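ADP-ribosylglycohydrolase (Thermus thermophilus, PDB 2YZV) belongs to the ADP-ribosylglycohydrolase family and has an all-helical fold with two magnesium ions bound to it. Local coordinates at residues F74-M80 and R153-T158; Y83-R88 and L109-A113; T105-L109 and A120-A124; E169-L174 and L187-F193; D237-M242 and V258-L262. All coordinates share one frame; numbering follows the deposited sequence.

Going from the N terminus, contact 1 closes the first and longest loop, bringing the start of helix 76-89 against segment 153-158. Contacts 2 and 3 nest inside it. Contact 2 crosses helices 76-89 and 105-115; contact 3 begins on the helix where contact 2 ends, shares L109 with it, and folds the following loop back on helix 105-115. These three touch one another, M80 meeting both L109 and A108. Contacts 4 and 5 follow in series: one joins helix 162-179 to segment 187-193, the other pairs helices 238-246 and 252-267. They meet where L174 and L171 pack on L262 and V258, and contact 5 lies across the chain's centre from the first three.

Contact 1 (F74-M80 and R153-T158); sequences FDPKDQM and RAARTT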
# COMPACT_ATOMS: atom_id res chain seq x y z
N PHE A 74 4.29 10.19 14.88
CA PHE A 74 5.02 10.30 13.62
C PHE A 74 6.48 10.61 13.90
O PHE A 74 6.84 11.76 14.18
CB PHE A 74 4.41 11.38 12.74
CG PHE A 74 4.88 11.31 11.32
CD1 PHE A 74 4.36 10.36 10.45
CD2 PHE A 74 5.88 12.17 10.85
CE1 PHE A 74 4.83 10.24 9.15
CE2 PHE A 74 6.35 12.06 9.55
CZ PHE A 74 5.83 11.09 8.69
N ASP A 75 7.32 9.59 13.80
CA ASP A 75 8.75 9.71 14.08
C ASP A 75 9.56 8.97 13.02
O ASP A 75 9.86 7.79 13.17
CB ASP A 75 9.01 9.13 15.48
CG ASP A 75 10.45 9.26 15.93
OD1 ASP A 75 10.72 8.93 17.10
OD2 ASP A 75 11.30 9.68 15.12
N PRO A 76 9.92 9.67 11.92
CA PRO A 76 10.70 9.05 10.83
C PRO A 76 12.00 8.40 11.30
O PRO A 76 12.41 7.37 10.76
CB PRO A 76 10.94 10.22 9.88
CG PRO A 76 9.68 11.02 10.04
CD PRO A 76 9.51 11.03 11.55
N LYS A 77 12.65 9.00 12.28
CA LYS A 77 13.89 8.42 12.79
C LYS A 77 13.61 7.02 13.34
O LYS A 77 14.33 6.08 13.04
CB LYS A 77 14.49 9.31 13.88
CG LYS A 77 15.76 8.75 14.49
CD LYS A 77 16.34 9.68 15.54
CE LYS A 77 17.60 9.08 16.15
NZ LYS A 77 18.60 8.75 15.10
N ASP A 78 12.55 6.90 14.13
CA ASP A 78 12.18 5.61 14.71
C ASP A 78 11.73 4.64 13.62
O ASP A 78 11.98 3.44 13.70
CB ASP A 78 11.08 5.77 15.75
CG ASP A 78 10.66 4.46 16.38
OD1 ASP A 78 9.61 3.90 15.98
OD2 ASP A 78 11.40 3.96 17.26
N GLN A 79 11.06 5.17 12.60
CA GLN A 79 10.62 4.32 11.50
C GLN A 79 11.83 3.65 10.87
O GLN A 79 11.84 2.44 10.65
CB GLN A 79 9.89 5.16 10.45
CG GLN A 79 8.50 5.60 10.88
CD GLN A 79 7.95 6.71 10.01
OE1 GLN A 79 8.32 6.84 8.84
NE2 GLN A 79 7.05 7.51 10.57
N MET A 80 12.86 4.45 10.59
CA MET A 80 14.07 3.95 9.98
C MET A 80 14.86 3.03 10.91
O MET A 80 15.49 2.08 10.44
CB MET A 80 14.94 5.12 9.51
CG MET A 80 14.35 5.86 8.31
SD MET A 80 14.30 4.85 6.80
CE MET A 80 15.91 5.25 6.09
N ARG A 153 6.50 12.87 3.93
CA ARG A 153 7.64 12.63 4.80
C ARG A 153 7.85 11.12 4.99
O ARG A 153 8.99 10.65 5.01
CB ARG A 153 7.41 13.32 6.15
CG ARG A 153 7.54 14.84 6.06
CD ARG A 153 7.02 15.53 7.31
NE ARG A 153 7.75 15.16 8.51
CZ ARG A 153 7.33 15.42 9.74
NH1 ARG A 153 6.18 16.05 9.92
NH2 ARG A 153 8.06 15.06 10.79
N ALA A 154 6.76 10.37 5.10
CA ALA A 154 6.86 8.92 5.28
C ALA A 154 7.47 8.27 4.04
O ALA A 154 8.16 7.25 4.14
CB ALA A 154 5.48 8.33 5.55
N ALA A 155 7.23 8.86 2.88
CA ALA A 155 7.79 8.32 1.65
C ALA A 155 9.26 8.68 1.55
O ALA A 155 10.08 7.85 1.14
CB ALA A 155 7.03 8.88 0.43
N ARG A 156 9.59 9.91 1.94
CA ARG A 156 10.95 10.43 1.86
C ARG A 156 12.00 9.66 2.65
O ARG A 156 13.20 9.82 2.40
CB ARG A 156 10.96 11.90 2.28
CG ARG A 156 10.37 12.84 1.24
CD ARG A 156 10.36 14.27 1.74
NE ARG A 156 11.71 14.69 2.13
CZ ARG A 156 11.99 15.29 3.28
NH1 ARG A 156 11.03 15.54 4.16
NH2 ARG A 156 13.24 15.63 3.56
N THR A 157 11.57 8.83 3.59
CA THR A 157 12.52 8.04 4.36
C THR A 157 13.30 7.10 3.46
O THR A 157 14.49 6.86 3.69
CB THR A 157 11.82 7.20 5.45
OG1 THR A 157 10.79 6.39 4.85
CG2 THR A 157 11.21 8.10 6.51
N THR A 158 12.66 6.59 2.41
CA THR A 158 13.31 5.65 1.50
C THR A 158 13.31 6.02 0.02
O THR A 158 14.10 5.49 -0.76
CB THR A 158 12.69 4.25 1.63
OG1 THR A 158 11.30 4.33 1.30
CG2 THR A 158 12.84 3.73 3.06
O HOH W 1 8.52 5.55 6.51
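F74 meets A154 and P76 meets T157 where the first turn of helix 76-89 passes segment 153-158, with P76 CA and A154 CA 6.8 Å apart. Just before the helix, F74 CG is anti to the backbone N (chi1 -165°), and the ring crosses the guanidinium of R153 steeply: CE2 sits over the centre of that flat group, 3.5 Å from R153 CZ, with the two planes 76° apart. R153 NE is hydrogen-bonded to Y119 OH, which helps hold the guanidinium in place. Farther along, one water donates both to Q79 OE1 at 2.7 Å and to A154 O at 2.9 Å. A154 O also accepts from T157 OG1, from above its carbonyl plane, and from R133. M80, bent at chi2 and chi3, runs past T157, its SD 3.7 Å from T157 CB, while P76 CB faces the T157 methyl. Helix 135-141 packs against F74 and A154 through L137, and helix 105-115 meets M80 through L109 and Y112.

Contact 2 (Y83-R88 and L109-A113); sequences YLRWYR and LERYA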
# COMPACT_ATOMS: atom_id res chain seq x y z
N TYR A 83 13.08 -0.19 10.32
CA TYR A 83 13.32 -0.77 9.00
C TYR A 83 14.73 -1.35 8.95
O TYR A 83 14.94 -2.45 8.43
CB TYR A 83 13.20 0.27 7.88
CG TYR A 83 11.85 0.93 7.70
CD1 TYR A 83 10.67 0.25 7.98
CD2 TYR A 83 11.76 2.23 7.20
CE1 TYR A 83 9.43 0.85 7.77
CE2 TYR A 83 10.53 2.83 6.99
CZ TYR A 83 9.37 2.15 7.28
OH TYR A 83 8.15 2.76 7.07
N LEU A 84 15.69 -0.60 9.48
CA LEU A 84 17.08 -1.02 9.49
C LEU A 84 17.27 -2.29 10.30
O LEU A 84 17.98 -3.20 9.90
CB LEU A 84 17.96 0.10 10.07
CG LEU A 84 19.47 -0.17 10.15
CD1 LEU A 84 20.03 -0.40 8.76
CD2 LEU A 84 20.16 1.02 10.81
N ARG A 85 16.61 -2.34 11.46
CA ARG A 85 16.69 -3.49 12.34
C ARG A 85 16.12 -4.73 11.66
O ARG A 85 16.61 -5.84 11.86
CB ARG A 85 15.94 -3.19 13.64
CG ARG A 85 16.06 -4.24 14.72
CD ARG A 85 15.70 -3.63 16.08
NE ARG A 85 14.43 -2.92 16.04
CZ ARG A 85 13.99 -2.11 17.00
NH1 ARG A 85 14.73 -1.90 18.08
NH2 ARG A 85 12.82 -1.51 16.88
N TRP A 86 15.08 -4.53 10.84
CA TRP A 86 14.46 -5.63 10.12
C TRP A 86 15.32 -6.02 8.92
O TRP A 86 15.42 -7.19 8.56
CB TRP A 86 13.06 -5.24 9.65
CG TRP A 86 12.46 -6.19 8.66
CD1 TRP A 86 12.56 -6.12 7.30
CD2 TRP A 86 11.69 -7.37 8.95
NE1 TRP A 86 11.91 -7.19 6.72
CE2 TRP A 86 11.37 -7.97 7.71
CE3 TRP A 86 11.26 -7.98 10.13
CZ2 TRP A 86 10.62 -9.15 7.62
CZ3 TRP A 86 10.51 -9.15 10.04
CH2 TRP A 86 10.21 -9.73 8.79
N TYR A 87 15.95 -5.02 8.31
CA TYR A 87 16.80 -5.22 7.15
C TYR A 87 18.06 -6.01 7.52
O TYR A 87 18.49 -6.88 6.77
CB TYR A 87 17.20 -3.86 6.56
CG TYR A 87 18.23 -3.93 5.46
CD1 TYR A 87 17.97 -4.64 4.28
CD2 TYR A 87 19.46 -3.28 5.58
CE1 TYR A 87 18.92 -4.69 3.25
CE2 TYR A 87 20.41 -3.33 4.57
CZ TYR A 87 20.13 -4.03 3.41
OH TYR A 87 21.07 -4.08 2.39
N ARG A 88 18.65 -5.69 8.67
CA ARG A 88 19.86 -6.37 9.11
C ARG A 88 19.62 -7.78 9.63
O ARG A 88 20.50 -8.63 9.55
CB ARG A 88 20.58 -5.54 10.18
CG ARG A 88 21.09 -4.21 9.67
CD ARG A 88 22.14 -3.62 10.61
NE ARG A 88 22.68 -2.36 10.12
CZ ARG A 88 23.25 -2.19 8.93
NH1 ARG A 88 23.36 -3.21 8.09
NH2 ARG A 88 23.72 -1.00 8.59
N LEU A 109 18.56 2.75 3.61
CA LEU A 109 18.81 2.26 4.96
C LEU A 109 20.28 2.40 5.36
O LEU A 109 20.58 2.77 6.49
CB LEU A 109 18.34 0.81 5.09
CG LEU A 109 16.84 0.61 4.89
CD1 LEU A 109 16.49 -0.86 5.01
CD2 LEU A 109 16.06 1.43 5.91
N GLU A 110 21.19 2.11 4.43
CA GLU A 110 22.61 2.23 4.74
C GLU A 110 23.02 3.70 4.80
O GLU A 110 23.96 4.06 5.51
CB GLU A 110 23.45 1.49 3.70
CG GLU A 110 23.32 -0.03 3.74
CD GLU A 110 23.78 -0.63 5.06
OE1 GLU A 110 24.45 0.07 5.85
OE2 GLU A 110 23.48 -1.82 5.31
N ARG A 111 22.32 4.55 4.05
CA ARG A 111 22.60 5.98 4.07
C ARG A 111 22.23 6.49 5.46
O ARG A 111 22.98 7.25 6.07
CB ARG A 111 21.77 6.70 2.99
CG ARG A 111 21.96 8.21 2.95
CD ARG A 111 21.18 8.83 1.79
NE ARG A 111 21.75 8.52 0.48
CZ ARG A 111 21.15 7.78 -0.46
NH1 ARG A 111 19.95 7.26 -0.24
NH2 ARG A 111 21.75 7.57 -1.62
N TYR A 112 21.08 6.07 5.95
CA TYR A 112 20.62 6.46 7.28
C TYR A 112 21.58 5.95 8.35
O TYR A 112 21.95 6.67 9.28
CB TYR A 112 19.22 5.91 7.55
CG TYR A 112 18.80 6.05 8.99
CD1 TYR A 112 18.61 7.31 9.56
CD2 TYR A 112 18.65 4.93 9.81
CE1 TYR A 112 18.28 7.45 10.90
CE2 TYR A 112 18.32 5.06 11.15
CZ TYR A 112 18.14 6.32 11.69
OH TYR A 112 17.82 6.47 13.02
N ALA A 113 21.98 4.69 8.22
CA ALA A 113 22.88 4.08 9.18
C ALA A 113 24.20 4.84 9.30
O ALA A 113 24.78 4.91 10.38
CB ALA A 113 23.15 2.62 8.79
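L109 pushes its forked end against two successive turns of helix 76-89. Its CD1 lies 3.5 Å from Y87 CB and its CD2 3.7 Å from Y83 CB: chi1 (-63°) swings CG to the side of the backbone N, and an extended chi2 turns the fork so that one methyl meets each turn. L84 answers from the other helix: its CD2 rests 3.9 Å from A113 CB, and its CD1 lies near the L109 carbonyl. Beyond this apolar centre R88 reaches out with its chain extended from CG to NE and grips E110 end-on. R88 NH2 meets E110 OE1 at 3.0 Å and R88 NH1 meets E110 OE2 at 3.1 Å, both on the syn side of the carboxylate; the NH2 bond is the straighter of the two (155° against 139° at the hydrogen). L84 CD1 lies over one face of the guanidinium, and the edge of the Y87 ring comes to E110 OE2, CE2 at 3.5 Å. The two short helical segments pass with axes 10.4 Å apart. Farther out, M80 packs on L109, helix 57-72 holds Y83 through C64 and L65, and the Y112 hydroxyl is bonded to D81. With leucine and tyrosine carbons inside and the paired charges toward the more exposed side, the bidentate bridge probably fixes the rotation of both charged ends while largely balancing their charge.

Contact 3 (T105-L109 and A120-A124); sequences TRRAL and AGDEA
An Asx turn at D122, in the loop that follows helix 105-115, places a carboxylate beside R107 as that loop folds back along its own helix. D122 OD1 accepts from A124 N at 2.8 Å on its anti side. The D122 side chain stands with CG between the backbone N and the carbonyl carbon (chi1 57°), which puts OD1 within reach of A124 N and leaves OD2 on the side of R107. R107 comes across it at about a right angle, bent at chi3, with the guanidinium and carboxylate planes 80° apart. R107 NE is 3.7 Å from D122 OD2, a long salt bridge of charge alone, since the oxygen lies well out of the guanidinium plane. A water adds a second link, donating to D122 OD1 at 2.7 Å and accepting a weak bond from R107 NH2. D122 OD2 has a closer cation in R111, whose NH2 forms a salt bridge with it. At the neighbouring residues the two backbones come close, A108 CA and A120 CA being 4.9 Å apart. The A120 methyl sits against the A108 carbonyl, CB to O 3.2 Å, and the two methyl carbons are 4.2 Å apart. G121 is tied by its backbone to R156. Two arginines thus share one carboxylate, R111 by a direct bond and R107 by charge and water, which would be expected to favour the ionised acid.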
# COMPACT_ATOMS: atom_id res chain seq x y z
N THR A 105 15.93 0.98 -1.64
CA THR A 105 15.63 0.99 -0.22
C THR A 105 16.82 0.55 0.64
O THR A 105 17.06 1.11 1.70
CB THR A 105 14.43 0.08 0.10
OG1 THR A 105 13.28 0.54 -0.62
CG2 THR A 105 14.11 0.11 1.59
N ARG A 106 17.56 -0.46 0.18
CA ARG A 106 18.72 -0.92 0.94
C ARG A 106 19.74 0.21 1.03
O ARG A 106 20.40 0.37 2.05
CB ARG A 106 19.35 -2.15 0.28
CG ARG A 106 19.98 -1.90 -1.08
CD ARG A 106 20.63 -3.17 -1.62
NE ARG A 106 21.20 -2.98 -2.94
CZ ARG A 106 21.76 -3.95 -3.66
NH1 ARG A 106 21.83 -5.18 -3.17
NH2 ARG A 106 22.26 -3.69 -4.86
N ARG A 107 19.84 0.99 -0.04
CA ARG A 107 20.77 2.11 -0.07
C ARG A 107 20.30 3.19 0.91
O ARG A 107 21.12 3.79 1.62
CB ARG A 107 20.85 2.68 -1.49
CG ARG A 107 21.69 3.95 -1.61
CD ARG A 107 22.15 4.15 -3.04
NE ARG A 107 21.06 3.95 -3.99
CZ ARG A 107 21.22 3.87 -5.31
NH1 ARG A 107 22.43 3.98 -5.84
NH2 ARG A 107 20.17 3.68 -6.09
N ALA A 108 19.00 3.43 0.95
CA ALA A 108 18.45 4.43 1.86
C ALA A 108 18.74 4.03 3.30
O ALA A 108 19.12 4.85 4.13
CB ALA A 108 16.95 4.57 1.64
N LEU A 109 18.56 2.75 3.61
CA LEU A 109 18.81 2.26 4.96
C LEU A 109 20.28 2.40 5.36
O LEU A 109 20.58 2.77 6.49
CB LEU A 109 18.34 0.81 5.09
CG LEU A 109 16.84 0.61 4.89
CD1 LEU A 109 16.49 -0.86 5.01
CD2 LEU A 109 16.06 1.43 5.91
N ALA A 120 16.37 9.52 4.11
CA ALA A 120 17.46 9.02 3.29
C ALA A 120 17.14 8.67 1.84
O ALA A 120 18.00 8.16 1.13
CB ALA A 120 18.10 7.83 3.97
N GLY A 121 15.92 8.94 1.40
CA GLY A 121 15.58 8.64 0.02
C GLY A 121 16.31 9.60 -0.91
O GLY A 121 16.59 10.74 -0.53
N ASP A 122 16.63 9.13 -2.11
CA ASP A 122 17.31 9.98 -3.08
C ASP A 122 16.45 10.13 -4.33
O ASP A 122 15.43 9.45 -4.46
CB ASP A 122 18.69 9.41 -3.44
CG ASP A 122 18.63 8.00 -3.97
OD1 ASP A 122 17.87 7.75 -4.93
OD2 ASP A 122 19.35 7.13 -3.43
N GLU A 123 16.86 11.01 -5.23
CA GLU A 123 16.11 11.28 -6.45
C GLU A 123 16.01 10.09 -7.40
O GLU A 123 15.21 10.12 -8.34
CB GLU A 123 16.72 12.48 -7.17
CG GLU A 123 16.63 13.76 -6.35
CD GLU A 123 17.44 14.90 -6.94
OE1 GLU A 123 18.68 14.79 -7.01
OE2 GLU A 123 16.82 15.91 -7.34
N ALA A 124 16.80 9.05 -7.16
CA ALA A 124 16.76 7.87 -8.02
C ALA A 124 15.65 6.92 -7.57
O ALA A 124 15.29 5.99 -8.29
CB ALA A 124 18.11 7.15 -8.00
O HOH W 2 18.03 5.05 -5.13

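Contact 4 (E169-L174 and L187-F193); sequences EVLAWL and LLALEPF
W173 leaves helix 162-179 with a chi1 of 180° that carries the indole away from its own backbone N, and its CB lies at the rim of the F193 ring, 3.7 Å from F193 CE2. W173 CG is equally near the same carbon, for F193 turns its edge to the indole face, the planes 86° apart. Farther out P192 rides over that face too: its CG is 3.5 Å from W173 NE1 and 3.4 Å from W173 CE2, a CH-pi contact, and its CD is 3.5 Å from W173 CZ2. The L187 carbonyl lies at the ring edge near W173 CZ3, which is also 4.0 Å from L190 CD2. The partners belong to the next element of this all-helical fold: L190 leaves helical geometry with a positive phi (44°), and a 3-10 turn presents P192 and F193. V170 CG2 sits over the centre of the F193 ring, 3.8 Å from its centroid. V170 CG1 and L174 CD2 both touch L190 CD2, and L225 and L229 of helix 221-234 pack on V170 and L174 respectively.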
# COMPACT_ATOMS: atom_id res chain seq x y z
N GLU A 169 1.13 10.91 -1.87
CA GLU A 169 0.15 11.89 -1.42
C GLU A 169 -1.22 11.56 -2.01
O GLU A 169 -2.24 11.67 -1.33
CB GLU A 169 0.57 13.30 -1.83
CG GLU A 169 1.90 13.73 -1.22
CD GLU A 169 2.33 15.11 -1.67
OE1 GLU A 169 2.12 15.44 -2.86
OE2 GLU A 169 2.89 15.86 -0.85
N VAL A 170 -1.24 11.16 -3.28
CA VAL A 170 -2.49 10.80 -3.94
C VAL A 170 -3.10 9.58 -3.26
O VAL A 170 -4.31 9.54 -3.01
CB VAL A 170 -2.28 10.52 -5.46
CG1 VAL A 170 -3.56 9.99 -6.08
CG2 VAL A 170 -1.86 11.82 -6.17
N LEU A 171 -2.29 8.58 -2.93
CA LEU A 171 -2.83 7.39 -2.26
C LEU A 171 -3.32 7.75 -0.86
O LEU A 171 -4.31 7.20 -0.39
CB LEU A 171 -1.78 6.27 -2.20
CG LEU A 171 -2.28 4.94 -1.61
CD1 LEU A 171 -3.43 4.40 -2.45
CD2 LEU A 171 -1.14 3.93 -1.59
N ALA A 172 -2.63 8.66 -0.18
CA ALA A 172 -3.05 9.06 1.15
C ALA A 172 -4.45 9.67 1.06
O ALA A 172 -5.32 9.37 1.87
CB ALA A 172 -2.06 10.07 1.74
N TRP A 173 -4.66 10.51 0.05
CA TRP A 173 -5.96 11.14 -0.15
C TRP A 173 -7.01 10.07 -0.44
O TRP A 173 -8.09 10.08 0.15
CB TRP A 173 -5.90 12.13 -1.32
CG TRP A 173 -7.21 12.81 -1.58
CD1 TRP A 173 -7.70 13.91 -0.93
CD2 TRP A 173 -8.22 12.42 -2.52
NE1 TRP A 173 -8.95 14.22 -1.40
CE2 TRP A 173 -9.30 13.33 -2.37
CE3 TRP A 173 -8.32 11.39 -3.46
CZ2 TRP A 173 -10.46 13.23 -3.14
CZ3 TRP A 173 -9.49 11.29 -4.23
CH2 TRP A 173 -10.54 12.22 -4.06
N LEU A 174 -6.68 9.15 -1.34
CA LEU A 174 -7.60 8.08 -1.71
C LEU A 174 -8.02 7.26 -0.50
O LEU A 174 -9.21 6.96 -0.32
CB LEU A 174 -6.95 7.15 -2.74
CG LEU A 174 -6.86 7.68 -4.16
CD1 LEU A 174 -5.89 6.83 -4.97
CD2 LEU A 174 -8.24 7.68 -4.80
N LEU A 187 -13.65 8.74 -5.83
CA LEU A 187 -12.26 8.31 -5.66
C LEU A 187 -11.52 8.35 -6.99
O LEU A 187 -10.42 8.90 -7.08
CB LEU A 187 -12.21 6.90 -5.06
CG LEU A 187 -12.80 6.83 -3.65
CD1 LEU A 187 -13.00 5.38 -3.22
CD2 LEU A 187 -11.88 7.57 -2.67
N LEU A 188 -12.13 7.78 -8.02
CA LEU A 188 -11.50 7.75 -9.34
C LEU A 188 -11.41 9.11 -10.02
O LEU A 188 -10.54 9.33 -10.85
CB LEU A 188 -12.24 6.75 -10.25
CG LEU A 188 -12.25 5.32 -9.72
CD1 LEU A 188 -13.11 4.45 -10.63
CD2 LEU A 188 -10.82 4.78 -9.65
N ALA A 189 -12.30 10.03 -9.65
CA ALA A 189 -12.29 11.36 -10.25
C ALA A 189 -11.08 12.17 -9.78
O ALA A 189 -10.64 13.08 -10.47
CB ALA A 189 -13.59 12.10 -9.94
N LEU A 190 -10.55 11.83 -8.60
CA LEU A 190 -9.36 12.50 -8.07
C LEU A 190 -9.42 14.01 -8.24
O LEU A 190 -8.42 14.65 -8.57
CB LEU A 190 -8.12 11.95 -8.80
CG LEU A 190 -7.83 10.47 -8.54
CD1 LEU A 190 -7.02 9.86 -9.68
CD2 LEU A 190 -7.09 10.34 -7.22
N GLU A 191 -10.60 14.58 -8.00
CA GLU A 191 -10.83 16.01 -8.18
C GLU A 191 -9.77 16.99 -7.66
O GLU A 191 -9.36 17.90 -8.39
CB GLU A 191 -12.20 16.38 -7.61
CG GLU A 191 -12.67 17.77 -7.98
CD GLU A 191 -14.14 17.99 -7.67
OE1 GLU A 191 -14.52 17.86 -6.48
OE2 GLU A 191 -14.91 18.29 -8.60
N PRO A 192 -9.32 16.84 -6.41
CA PRO A 192 -8.31 17.78 -5.91
C PRO A 192 -6.96 17.76 -6.63
O PRO A 192 -6.14 18.66 -6.45
CB PRO A 192 -8.19 17.41 -4.43
CG PRO A 192 -8.50 15.95 -4.43
CD PRO A 192 -9.68 15.86 -5.37
N PHE A 193 -6.73 16.74 -7.44
CA PHE A 193 -5.47 16.62 -8.17
C PHE A 193 -5.60 17.01 -9.64
O PHE A 193 -4.59 17.10 -10.35
CB PHE A 193 -4.95 15.18 -8.04
CG PHE A 193 -4.66 14.79 -6.63
CD1 PHE A 193 -3.53 15.28 -5.98
CD2 PHE A 193 -5.53 13.97 -5.92
CE1 PHE A 193 -3.28 14.97 -4.64
CE2 PHE A 193 -5.29 13.65 -4.59
CZ PHE A 193 -4.16 14.15 -3.95

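Contact 5 (D237-M242 and V258-L262); sequences DFEEGM and VYGQL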
# COMPACT_ATOMS: atom_id res chain seq x y z
N ASP A 237 -16.13 -6.18 -6.94
CA ASP A 237 -16.01 -6.47 -5.52
C ASP A 237 -14.53 -6.65 -5.20
O ASP A 237 -13.70 -6.63 -6.11
CB ASP A 237 -16.81 -7.72 -5.13
CG ASP A 237 -16.50 -8.92 -6.00
OD1 ASP A 237 -15.31 -9.26 -6.16
OD2 ASP A 237 -17.46 -9.53 -6.52
N PHE A 238 -14.20 -6.80 -3.93
CA PHE A 238 -12.80 -6.95 -3.53
C PHE A 238 -12.09 -8.08 -4.27
O PHE A 238 -11.02 -7.89 -4.85
CB PHE A 238 -12.70 -7.20 -2.03
CG PHE A 238 -11.30 -7.17 -1.50
CD1 PHE A 238 -10.76 -6.00 -0.98
CD2 PHE A 238 -10.50 -8.31 -1.55
CE1 PHE A 238 -9.46 -5.95 -0.51
CE2 PHE A 238 -9.19 -8.28 -1.08
CZ PHE A 238 -8.66 -7.10 -0.56
N GLU A 239 -12.69 -9.26 -4.24
CA GLU A 239 -12.11 -10.43 -4.88
C GLU A 239 -11.83 -10.25 -6.37
O GLU A 239 -10.72 -10.52 -6.84
CB GLU A 239 -13.03 -11.64 -4.68
CG GLU A 239 -12.46 -12.95 -5.19
CD GLU A 239 -13.33 -14.15 -4.84
OE1 GLU A 239 -12.90 -15.29 -5.09
OE2 GLU A 239 -14.44 -13.94 -4.32
N GLU A 240 -12.83 -9.79 -7.12
CA GLU A 240 -12.64 -9.61 -8.56
C GLU A 240 -11.54 -8.62 -8.89
O GLU A 240 -10.71 -8.86 -9.77
CB GLU A 240 -13.95 -9.18 -9.22
CG GLU A 240 -13.82 -9.03 -10.73
CD GLU A 240 -15.15 -8.81 -11.42
OE1 GLU A 240 -15.89 -7.89 -11.01
OE2 GLU A 240 -15.45 -9.56 -12.37
N GLY A 241 -11.52 -7.49 -8.17
CA GLY A 241 -10.50 -6.49 -8.41
C GLY A 241 -9.12 -7.01 -8.03
O GLY A 241 -8.14 -6.73 -8.72
N MET A 242 -9.04 -7.76 -6.94
CA MET A 242 -7.76 -8.31 -6.50
C MET A 242 -7.19 -9.27 -7.55
O MET A 242 -5.99 -9.24 -7.84
CB MET A 242 -7.90 -9.03 -5.17
CG MET A 242 -6.58 -9.61 -4.64
SD MET A 242 -5.30 -8.35 -4.37
CE MET A 242 -5.88 -7.63 -2.84
N VAL A 258 -1.23 -2.41 -2.96
CA VAL A 258 -1.82 -1.07 -3.10
C VAL A 258 -3.31 -1.21 -3.35
O VAL A 258 -4.12 -0.50 -2.74
CB VAL A 258 -1.13 -0.29 -4.24
CG1 VAL A 258 -1.82 1.06 -4.46
CG2 VAL A 258 0.34 -0.05 -3.86
N TYR A 259 -3.69 -2.12 -4.25
CA TYR A 259 -5.11 -2.35 -4.52
C TYR A 259 -5.80 -2.78 -3.23
O TYR A 259 -6.90 -2.33 -2.92
CB TYR A 259 -5.29 -3.47 -5.56
CG TYR A 259 -6.72 -3.95 -5.66
CD1 TYR A 259 -7.64 -3.30 -6.48
CD2 TYR A 259 -7.17 -5.00 -4.86
CE1 TYR A 259 -8.98 -3.69 -6.49
CE2 TYR A 259 -8.50 -5.39 -4.87
CZ TYR A 259 -9.40 -4.73 -5.68
OH TYR A 259 -10.73 -5.08 -5.66
N GLY A 260 -5.14 -3.66 -2.48
CA GLY A 260 -5.69 -4.16 -1.24
C GLY A 260 -6.03 -3.09 -0.23
O GLY A 260 -7.05 -3.17 0.46
N GLN A 261 -5.16 -2.09 -0.12
CA GLN A 261 -5.38 -0.99 0.81
C GLN A 261 -6.61 -0.17 0.42
O GLN A 261 -7.46 0.11 1.25
CB GLN A 261 -4.17 -0.06 0.83
CG GLN A 261 -2.93 -0.68 1.43
CD GLN A 261 -1.73 0.20 1.24
OE1 GLN A 261 -1.61 1.27 1.84
NE2 GLN A 261 -0.82 -0.23 0.37
N LEU A 262 -6.68 0.20 -0.86
CA LEU A 262 -7.79 1.00 -1.35
C LEU A 262 -9.10 0.24 -1.34
O LEU A 262 -10.10 0.74 -0.82
CB LEU A 262 -7.49 1.51 -2.76
CG LEU A 262 -8.59 2.34 -3.46
CD1 LEU A 262 -8.95 3.56 -2.61
CD2 LEU A 262 -8.10 2.76 -4.83
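Extended first torsions in Y259 and F238 (chi1 167° and -172°) bring the two rings together between nearly antiparallel helices. The segments 238-242 and 258-262 run at 159° with axes 10.3 Å apart, a helix pair in the all-helical fold; helix 252-267 also bears the magnesium ligands D253 and T254. Y259 reaches across to the first turn of its partner, and its OH donates to F238 O at 2.9 Å. That oxygen also takes the helical bond from M242 N, so it serves two donors. One face of the Y259 ring lies against the backbone of G241, which has no side chain to intervene; Y259 CZ is 3.3 Å from G241 C. The edge of Y259 points to the face of F238, with centroids 5.7 Å apart. M242 makes an oblique Met-aromatic contact, and its CE lies at the edge of the tyrosine, 3.6 Å from Y259 CD2. At the F238 edge, CE1 is 3.8 Å from G260 O.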